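Local structure of transcriptional regulator, MerR-family (Cupriavidus metallidurans CH34, 5GPE) at the interface of chains A and B. The protein recognises lead(II) selectively as a MerR-family metalloregulator and transcription activator, and probably binds promoter DNA through its helix-turn-helix domains. Coordinates in Å, arbitrary orientation; residue numbers count along the deposited sequence, not the author numbering. Chains: chain A/B, Transcriptional regulator, MerR-family.

Contact 1 and contact 2 belong to one two-fold symmetric dimer interface, with the centres of their C-alpha atoms about 27 Å apart. In contact 1, helix 79-111 of each chain packs on its own twin, forming the antiparallel coiled coil typical of MerR-family dimers. Contact 2 lies towards one end of the dimer, where the C-terminal helix 123-128 of chain B docks against helices 42-56 and 61-71 of chain A. The contacts share no residues. Because the metal ligand Cys122 directly precedes helix 123-128, contact 2 may help couple lead binding to the DNA-binding region of the partner chain.

Contact 1: the interface of chains A and B. Residues chain A 95-96, 99-100, 103; chain B 92, 95-96, 99.
A:Leu99 and B:Leu99 meet tip to tip across the two-fold axis of the antiparallel coiled coil, where helix 79-111 of one chain packs against its twin. Their CD1 methyls approach to 3.4 Å, tighter than usual carbon packing, and the two side chains cross at about a right angle. Each methyl also touches the aliphatic stem of the opposing lysine: A:Lys95 CG lies 3.7 Å from B:Leu99 CD1, and B:Lys95 CG repeats the contact against A:Leu99 CD1. In both lysines CG stands anti to the backbone N (chi1 -176°), and bends at chi2 and chi4 shape the chain beyond it. The amines consequently approach each other, with A:Lys95 NZ 3.7 Å from B:Lys95 NZ; no hydrogen bond links this pair, and its like charges would probably repel. Beside the leucines, B:Met96 lays CG 3.8 Å from A:Leu99 CB, while A:Met96 and B:Leu99 form the twin contact, their side chains sliding past each other in opposite directions. B:Met96 then runs on over the backbone of A:Arg100, its SD 3.8 Å from that residue's CA. The bend at chi3 (-66°) carries its methyl CE to the carboxylate of A:Glu103, the two side chains crossing at about a right angle. B:Val92 packs CG1 against the backbone carbonyl O of A:Leu99. No polar bond crosses this patch, so apolar packing carries it. In the second shell, a salt bridge within chain A restrains the glutamate: A:Arg100 NH1 donates to A:Glu103 OE2 over 2.9 Å, meeting the oxygen from above the carboxylate plane.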
loop_
_atom_site.group_PDB
_atom_site.type_symbol
_atom_site.label_atom_id
_atom_site.label_comp_id
_atom_site.label_asym_id
_atom_site.label_seq_id
_atom_site.Cartn_x
_atom_site.Cartn_y
_atom_site.Cartn_z
ATOM N N LYS A 95 5.070 7.737 7.786
ATOM C CA LYS A 95 5.112 7.339 6.374
ATOM C C LYS A 95 5.741 8.434 5.499
ATOM O O LYS A 95 6.540 8.131 4.630
ATOM C CB LYS A 95 3.710 6.957 5.866
ATOM C CG LYS A 95 3.677 6.452 4.441
ATOM C CD LYS A 95 4.421 5.125 4.268
ATOM C CE LYS A 95 4.627 4.795 2.784
ATOM N NZ LYS A 95 3.347 4.419 2.112
ATOM N N MET A 96 5.418 9.696 5.771
ATOM C CA MET A 96 6.020 10.826 5.038
ATOM C C MET A 96 7.559 10.893 5.203
ATOM O O MET A 96 8.300 11.152 4.236
ATOM C CB MET A 96 5.380 12.154 5.438
ATOM C CG MET A 96 4.017 12.347 4.769
ATOM S SD MET A 96 3.198 13.910 5.103
ATOM C CE MET A 96 2.881 13.760 6.864
ATOM N N LEU A 99 8.995 7.955 3.169
ATOM C CA LEU A 99 8.938 8.259 1.734
ATOM C C LEU A 99 9.976 9.274 1.278
ATOM O O LEU A 99 10.530 9.121 0.198
ATOM C CB LEU A 99 7.548 8.739 1.310
ATOM C CG LEU A 99 6.468 7.675 1.209
ATOM C CD1 LEU A 99 5.172 8.349 0.816
ATOM C CD2 LEU A 99 6.792 6.587 0.186
ATOM N N ARG A 100 10.255 10.288 2.086
ATOM C CA ARG A 100 11.279 11.269 1.730
ATOM C C ARG A 100 12.648 10.588 1.694
ATOM O O ARG A 100 13.438 10.832 0.783
ATOM C CB ARG A 100 11.292 12.472 2.680
ATOM C CG ARG A 100 12.432 13.474 2.442
ATOM C CD ARG A 100 12.668 13.915 0.985
ATOM N NE ARG A 100 13.639 15.011 1.002
ATOM C CZ ARG A 100 14.017 15.740 -0.041
ATOM N NH1 ARG A 100 13.485 15.561 -1.238
ATOM N NH2 ARG A 100 14.924 16.687 0.131
ATOM N N GLU A 103 12.781 8.637 -1.472
ATOM C CA GLU A 103 13.033 9.550 -2.600
ATOM C C GLU A 103 14.530 9.849 -2.735
ATOM O O GLU A 103 15.080 9.771 -3.830
ATOM C CB GLU A 103 12.271 10.861 -2.440
ATOM C CG GLU A 103 12.347 11.772 -3.674
ATOM C CD GLU A 103 12.105 13.248 -3.375
ATOM O OE1 GLU A 103 12.238 14.145 -4.230
ATOM O OE2 GLU A 103 11.693 13.518 -2.255
ATOM N N VAL B 92 6.652 8.531 -6.184
ATOM C CA VAL B 92 6.862 8.804 -4.769
ATOM C C VAL B 92 6.586 10.263 -4.442
ATOM O O VAL B 92 6.013 10.576 -3.386
ATOM C CB VAL B 92 8.296 8.394 -4.339
ATOM C CG1 VAL B 92 8.619 8.871 -2.937
ATOM C CG2 VAL B 92 8.409 6.879 -4.379
ATOM N N LYS B 95 2.834 10.830 -4.299
ATOM C CA LYS B 95 2.323 10.224 -3.065
ATOM C C LYS B 95 2.599 11.114 -1.844
ATOM O O LYS B 95 1.747 11.263 -0.986
ATOM C CB LYS B 95 2.901 8.813 -2.872
ATOM C CG LYS B 95 2.366 8.072 -1.664
ATOM C CD LYS B 95 0.869 7.770 -1.778
ATOM C CE LYS B 95 0.290 7.296 -0.431
ATOM N NZ LYS B 95 0.759 5.932 -0.075
ATOM N N MET B 96 3.779 11.719 -1.787
ATOM C CA MET B 96 4.134 12.632 -0.684
ATOM C C MET B 96 3.211 13.857 -0.617
ATOM O O MET B 96 2.795 14.278 0.470
ATOM C CB MET B 96 5.603 13.073 -0.776
ATOM C CG MET B 96 6.569 12.006 -0.264
ATOM S SD MET B 96 8.319 12.478 -0.274
ATOM C CE MET B 96 8.623 12.614 -2.004
ATOM N N LEU B 99 -0.199 12.519 0.670
ATOM C CA LEU B 99 -0.099 12.275 2.122
ATOM C C LEU B 99 -0.063 13.526 2.988
ATOM O O LEU B 99 -0.671 13.556 4.060
ATOM C CB LEU B 99 1.118 11.422 2.473
ATOM C CG LEU B 99 1.011 9.945 2.137
ATOM C CD1 LEU B 99 2.327 9.281 2.519
ATOM C CD2 LEU B 99 -0.136 9.245 2.843
#

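Contact 2: the interface of chains A and B. Residues chain A 50, 53-54, 71; chain B 125, 128-129.
The MerR-type DNA-binding region of chain A, through its helices 42-56 and 61-71, receives the C-terminal helix 123-128 of chain B, and A:Phe50 and B:Leu128 meet at the centre of this contact between subunits. B:Leu128 CB lies above one face of the phenyl ring, out past the rim, 3.5 Å from A:Phe50 CE2. The backbone carbonyl O of the same leucine lies on that side too, as near to CD2. A:Phe50 has CG anti to the backbone N (chi1 -179°), which directs the ring towards the partner helix. Further round its rim, CZ approaches the CD2 methyl of B:Leu125 at 4.1 Å. The branches of B:Leu128 divide between neighbours on helix 42-56: CD1 reaches A:Cys54 SG at 3.9 Å, whereas CD2 faces A:Arg53 CB. A polar grip accompanies this packing. A:Arg53, extended from CG to NE, brings guanidinium NH1 to B:Leu128 O, a hydrogen bond of 3.0 Å. Its angle at the hydrogen is 149°. The donor stands 38° out of the carbonyl plane, away from a lone-pair direction, and the acceptor is itself tilted from the guanidinium plane. One face of that guanidinium also carries the terminal carboxylate oxygen B:Ala129 O, 3.6 Å above the plane and offset toward the rim; this proximity may add electrostatic attraction without forming a bond. A:Arg71 approaches the chain end from helix 61-71, bent at chi3, and touches the B:Ala129 CB methyl with NH1 at 3.5 Å, the methyl lying in the plane at the guanidinium edge. On the opposite face of the A:Phe50 ring from B:Leu128, A:Arg71 CD sits 3.8 Å above the plane, towards the rim.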
loop_
_atom_site.group_PDB
_atom_site.type_symbol
_atom_site.label_atom_id
_atom_site.label_comp_id
_atom_site.label_asym_id
_atom_site.label_seq_id
_atom_site.Cartn_x
_atom_site.Cartn_y
_atom_site.Cartn_z
ATOM N N PHE A 50 -21.581 7.937 5.370
ATOM C CA PHE A 50 -20.633 7.969 6.479
ATOM C C PHE A 50 -19.394 7.150 6.141
ATOM O O PHE A 50 -18.267 7.622 6.303
ATOM C CB PHE A 50 -21.288 7.442 7.765
ATOM C CG PHE A 50 -20.383 7.461 8.973
ATOM C CD1 PHE A 50 -19.521 6.398 9.236
ATOM C CD2 PHE A 50 -20.402 8.539 9.851
ATOM C CE1 PHE A 50 -18.698 6.413 10.343
ATOM C CE2 PHE A 50 -19.579 8.554 10.971
ATOM C CZ PHE A 50 -18.718 7.495 11.213
ATOM N N ARG A 53 -17.184 8.892 3.494
ATOM C CA ARG A 53 -16.375 10.006 4.017
ATOM C C ARG A 53 -15.167 9.500 4.825
ATOM O O ARG A 53 -14.082 10.065 4.733
ATOM C CB ARG A 53 -17.222 10.955 4.846
ATOM C CG ARG A 53 -18.280 11.696 4.038
ATOM C CD ARG A 53 -19.172 12.541 4.939
ATOM N NE ARG A 53 -20.374 12.961 4.225
ATOM C CZ ARG A 53 -21.626 12.594 4.487
ATOM N NH1 ARG A 53 -21.934 11.769 5.485
ATOM N NH2 ARG A 53 -22.605 13.078 3.724
ATOM N N CYS A 54 -15.364 8.417 5.572
ATOM C CA CYS A 54 -14.274 7.789 6.318
ATOM C C CYS A 54 -13.196 7.219 5.406
ATOM O O CYS A 54 -12.015 7.432 5.625
ATOM C CB CYS A 54 -14.806 6.671 7.198
ATOM S SG CYS A 54 -15.791 7.215 8.591
ATOM N N ARG A 71 -20.782 5.449 16.975
ATOM C CA ARG A 71 -21.925 6.201 16.434
ATOM C C ARG A 71 -23.268 5.564 16.832
ATOM O O ARG A 71 -24.209 6.271 17.186
ATOM C CB ARG A 71 -21.797 6.294 14.915
ATOM C CG ARG A 71 -22.938 6.952 14.173
ATOM C CD ARG A 71 -22.621 7.064 12.683
ATOM N NE ARG A 71 -23.786 6.791 11.821
ATOM C CZ ARG A 71 -24.371 7.633 10.968
ATOM N NH1 ARG A 71 -23.943 8.887 10.802
ATOM N NH2 ARG A 71 -25.407 7.197 10.264
ATOM N N LEU B 125 -17.413 12.588 14.788
ATOM C CA LEU B 125 -18.527 11.753 14.309
ATOM C C LEU B 125 -19.588 12.594 13.631
ATOM O O LEU B 125 -20.128 12.199 12.602
ATOM C CB LEU B 125 -19.159 10.932 15.445
ATOM C CG LEU B 125 -18.275 9.837 16.061
ATOM C CD1 LEU B 125 -19.027 9.172 17.201
ATOM C CD2 LEU B 125 -17.821 8.798 15.036
ATOM N N LEU B 128 -18.520 13.708 10.136
ATOM C CA LEU B 128 -18.581 12.580 9.195
ATOM C C LEU B 128 -20.014 12.165 8.840
ATOM O O LEU B 128 -20.225 11.428 7.883
ATOM C CB LEU B 128 -17.840 11.375 9.758
ATOM C CG LEU B 128 -16.330 11.561 9.924
ATOM C CD1 LEU B 128 -15.761 10.442 10.791
ATOM C CD2 LEU B 128 -15.633 11.636 8.572
ATOM N N ALA B 129 -20.982 12.608 9.635
ATOM C CA ALA B 129 -22.402 12.375 9.346
ATOM C C ALA B 129 -22.965 13.462 8.425
ATOM O O ALA B 129 -22.282 14.388 7.974
ATOM C CB ALA B 129 -23.201 12.306 10.644
ATOM O OXT ALA B 129 -24.147 13.455 8.096
#